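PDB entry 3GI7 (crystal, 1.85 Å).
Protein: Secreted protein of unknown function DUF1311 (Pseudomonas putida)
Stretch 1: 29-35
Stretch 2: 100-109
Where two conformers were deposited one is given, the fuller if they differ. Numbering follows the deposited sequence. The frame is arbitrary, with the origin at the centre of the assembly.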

# COMPACT_ATOMS: atom_id res chain seq x y z
N VAL A 29 -0.65 19.00 -4.57
CA VAL A 29 -0.23 18.82 -3.19
C VAL A 29 0.53 17.47 -3.03
O VAL A 29 1.59 17.39 -2.38
CB VAL A 29 -1.45 18.83 -2.24
CG1 VAL A 29 -1.05 18.37 -0.82
CG2 VAL A 29 -2.14 20.21 -2.24
N ALA A 30 -0.03 16.41 -3.62
CA ALA A 30 0.55 15.07 -3.49
C ALA A 30 1.95 15.06 -4.13
O ALA A 30 2.89 14.46 -3.60
CB ALA A 30 -0.37 14.04 -4.15
N GLU A 31 2.10 15.71 -5.26
CA GLU A 31 3.38 15.77 -5.94
C GLU A 31 4.40 16.56 -5.12
O GLU A 31 5.59 16.18 -5.09
CB GLU A 31 3.28 16.29 -7.40
CG GLU A 31 2.52 15.28 -8.26
CD GLU A 31 2.60 15.46 -9.76
OE1 GLU A 31 2.44 16.61 -10.18
OE2 GLU A 31 2.82 14.43 -10.49
N ARG A 32 3.98 17.66 -4.48
CA ARG A 32 4.88 18.46 -3.63
C ARG A 32 5.28 17.65 -2.39
O ARG A 32 6.44 17.61 -2.00
CB ARG A 32 4.23 19.78 -3.16
CG ARG A 32 4.11 20.86 -4.22
N GLU A 33 4.33 16.96 -1.80
CA GLU A 33 4.66 16.09 -0.65
C GLU A 33 5.62 14.95 -1.04
O GLU A 33 6.51 14.59 -0.29
CB GLU A 33 3.41 15.54 -0.04
CG GLU A 33 2.60 16.66 0.60
CD GLU A 33 1.36 16.14 1.32
OE1 GLU A 33 0.95 14.98 1.10
OE2 GLU A 33 0.78 16.92 2.10
N LEU A 34 5.45 14.38 -2.22
CA LEU A 34 6.36 13.34 -2.68
C LEU A 34 7.76 13.89 -2.87
O LEU A 34 8.73 13.29 -2.43
CB LEU A 34 5.87 12.74 -3.97
CG LEU A 34 6.82 11.76 -4.67
CD1 LEU A 34 7.15 10.58 -3.76
CD2 LEU A 34 6.21 11.26 -6.00
N GLN A 35 7.88 15.05 -3.51
CA GLN A 35 9.21 15.66 -3.66
C GLN A 35 9.87 15.88 -2.30
O GLN A 35 11.09 15.65 -2.15
CB GLN A 35 9.15 16.95 -4.47
CG GLN A 35 10.53 17.63 -4.71
CD GLN A 35 11.41 16.79 -5.60
OE1 GLN A 35 10.98 16.38 -6.67
NE2 GLN A 35 12.66 16.54 -5.18
N SER A 100 1.27 8.87 -6.00
CA SER A 100 2.28 9.72 -5.43
C SER A 100 2.31 9.57 -3.89
O SER A 100 3.40 9.55 -3.28
CB SER A 100 2.10 11.18 -5.82
OG SER A 100 2.17 11.33 -7.24
N ASP A 101 1.12 9.48 -3.28
CA ASP A 101 1.03 9.29 -1.82
C ASP A 101 1.66 7.98 -1.42
O ASP A 101 2.37 7.94 -0.40
CB ASP A 101 -0.43 9.27 -1.33
CG ASP A 101 -1.11 10.62 -1.41
OD1 ASP A 101 -0.40 11.66 -1.51
OD2 ASP A 101 -2.38 10.60 -1.32
N GLU A 102 1.36 6.91 -2.16
CA GLU A 102 1.92 5.60 -1.86
C GLU A 102 3.46 5.61 -2.03
O GLU A 102 4.15 5.00 -1.24
CB GLU A 102 1.26 4.50 -2.69
CG GLU A 102 -0.23 4.33 -2.38
CD GLU A 102 -0.96 3.55 -3.46
OE1 GLU A 102 -0.33 3.26 -4.50
OE2 GLU A 102 -2.13 3.18 -3.24
N ARG A 103 3.97 6.29 -3.05
CA ARG A 103 5.42 6.39 -3.28
C ARG A 103 6.07 7.17 -2.15
O ARG A 103 7.15 6.80 -1.67
CB ARG A 103 5.77 7.01 -4.63
CG ARG A 103 7.27 6.94 -4.94
CD ARG A 103 7.74 5.53 -5.12
NE ARG A 103 9.13 5.52 -5.53
CZ ARG A 103 9.80 4.39 -5.76
NH1 ARG A 103 9.21 3.21 -5.64
NH2 ARG A 103 11.08 4.46 -6.11
N ALA A 104 5.41 8.22 -1.69
CA ALA A 104 5.93 9.03 -0.62
C ALA A 104 6.06 8.19 0.64
O ALA A 104 7.08 8.28 1.35
CB ALA A 104 5.07 10.28 -0.37
N GLU A 105 5.03 7.39 0.95
CA GLU A 105 5.09 6.51 2.10
C GLU A 105 6.26 5.51 1.98
O GLU A 105 6.99 5.28 2.93
CB GLU A 105 3.80 5.75 2.29
CG GLU A 105 3.85 4.86 3.49
CD GLU A 105 2.61 4.02 3.70
OE1 GLU A 105 1.52 4.60 3.60
OE2 GLU A 105 2.77 2.83 4.06
N TYR A 106 6.42 4.92 0.82
CA TYR A 106 7.51 4.00 0.61
C TYR A 106 8.89 4.66 0.82
O TYR A 106 9.76 4.11 1.45
CB TYR A 106 7.40 3.44 -0.81
CG TYR A 106 8.56 2.56 -1.20
CD1 TYR A 106 8.77 1.35 -0.55
CD2 TYR A 106 9.49 2.97 -2.16
CE1 TYR A 106 9.84 0.53 -0.88
CE2 TYR A 106 10.55 2.15 -2.52
CZ TYR A 106 10.74 0.95 -1.86
OH TYR A 106 11.78 0.11 -2.19
N LEU A 107 9.08 5.86 0.29
CA LEU A 107 10.38 6.57 0.43
C LEU A 107 10.65 6.93 1.89
O LEU A 107 11.77 6.82 2.38
CB LEU A 107 10.38 7.82 -0.45
CG LEU A 107 10.33 7.56 -1.96
CD1 LEU A 107 10.43 8.93 -2.68
CD2 LEU A 107 11.39 6.57 -2.45
N ARG A 108 9.63 7.36 2.61
CA ARG A 108 9.76 7.57 4.05
C ARG A 108 10.18 6.30 4.76
O ARG A 108 11.03 6.33 5.66
CB ARG A 108 8.46 8.08 4.66
CG ARG A 108 8.01 9.45 4.11
CD ARG A 108 6.84 10.04 4.88
NE ARG A 108 6.32 11.21 4.20
CZ ARG A 108 5.21 11.19 3.44
NH1 ARG A 108 4.50 10.06 3.32
NH2 ARG A 108 4.81 12.28 2.80
N SER A 109 9.59 5.17 4.37
CA SER A 109 9.89 3.89 5.02
C SER A 109 11.33 3.42 4.76
O SER A 109 11.92 2.80 5.61
CB SER A 109 8.94 2.76 4.55
OG SER A 109 9.41 2.23 3.32
O HOH W 1 2.29 12.40 -1.68
O HOH W 2 3.95 12.25 -9.22
O HOH W 3 2.47 12.24 1.03
O HOH W 4 -0.99 14.13 -0.57
O HOH W 5 6.29 14.52 2.43

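Residues 29-35 and 100-109 are both helical, and each segment belongs to a longer helix that extends beyond it in both directions. The two run nearly parallel, with an angle of 16° between their N-to-C directions and a closest axial approach of 8.7 Å. Regular i to i+4 hydrogen bonds, such as Leu34 N to Ala30 O (2.9 Å) and Ala104 N to Ser100 O (2.9 Å), satisfy the backbone within each helix. The register pairs Ala30 with Ser100, their CA atoms 5.9 Å apart, and Leu34 with Ala104, where CA to CA falls to 4.8 Å. Ala30, Ser100 and Ala104 are small, and their short side chains leave room for this close approach; at the closer pair Leu34 faces the small Ala104.

No direct hydrogen bond joins the stretches; packing and bridging waters make the contact, which buries 356 Å² in total. At its centre is Leu34, a knob in a hole formed by Ser100, Arg103, Ala104 and Leu107. Its CA-to-CB bond points sideways, but chi1 t and chi2 p bring the end of the side chain nearer the partner helix. From there Leu34 CD1 reaches CB of Ala104 (4.0 Å), CD1 of Leu107 (3.8 Å) and CG of Arg103 (3.8 Å), while Leu34 CD2 lies 4.1 Å from Ser100 CB. Arg103 thus lends its aliphatic portion to the pocket; its end leads away, and its guanidinium is hydrogen-bonded elsewhere in the structure. One turn before Leu34, buried Ala30 points toward the partner and packs its CB against Ser100 CB at 4.1 Å.

Polar groups, side-chain and backbone, are bridged by water. Water 1 donates to Ala30 O (2.9 Å) and Asp101 OD1 (2.8 Å), using a backbone carbonyl as a second acceptor. The CA-to-CB bond of Asp101 points away, yet the end of its side chain comes nearer the first helix, placing OD1 4.4 Å from Glu33 OE1. These like charges have no direct attraction to offer, but water 4 lies between them and donates to both Glu33 OE1 and Asp101 OD1, at 2.7 Å each. Water 2 similarly donates to Glu31 OE2 and Ser100 OG, both at 2.8 Å.

The CA-to-CB bond of Arg108 points sideways, but the end of its long side chain comes nearer the first helix, beside Glu33, where two waters accept from its NH2. Water 3 lies 2.9 Å from Arg108 NH2 and donates to Glu33 OE1 (3.1 Å); water 5 lies 2.7 Å from Arg108 NH2 and donates to Glu33 O (2.7 Å). The guanidinium therefore engages both the carboxylate and the backbone carbonyl of Glu33 through solvent.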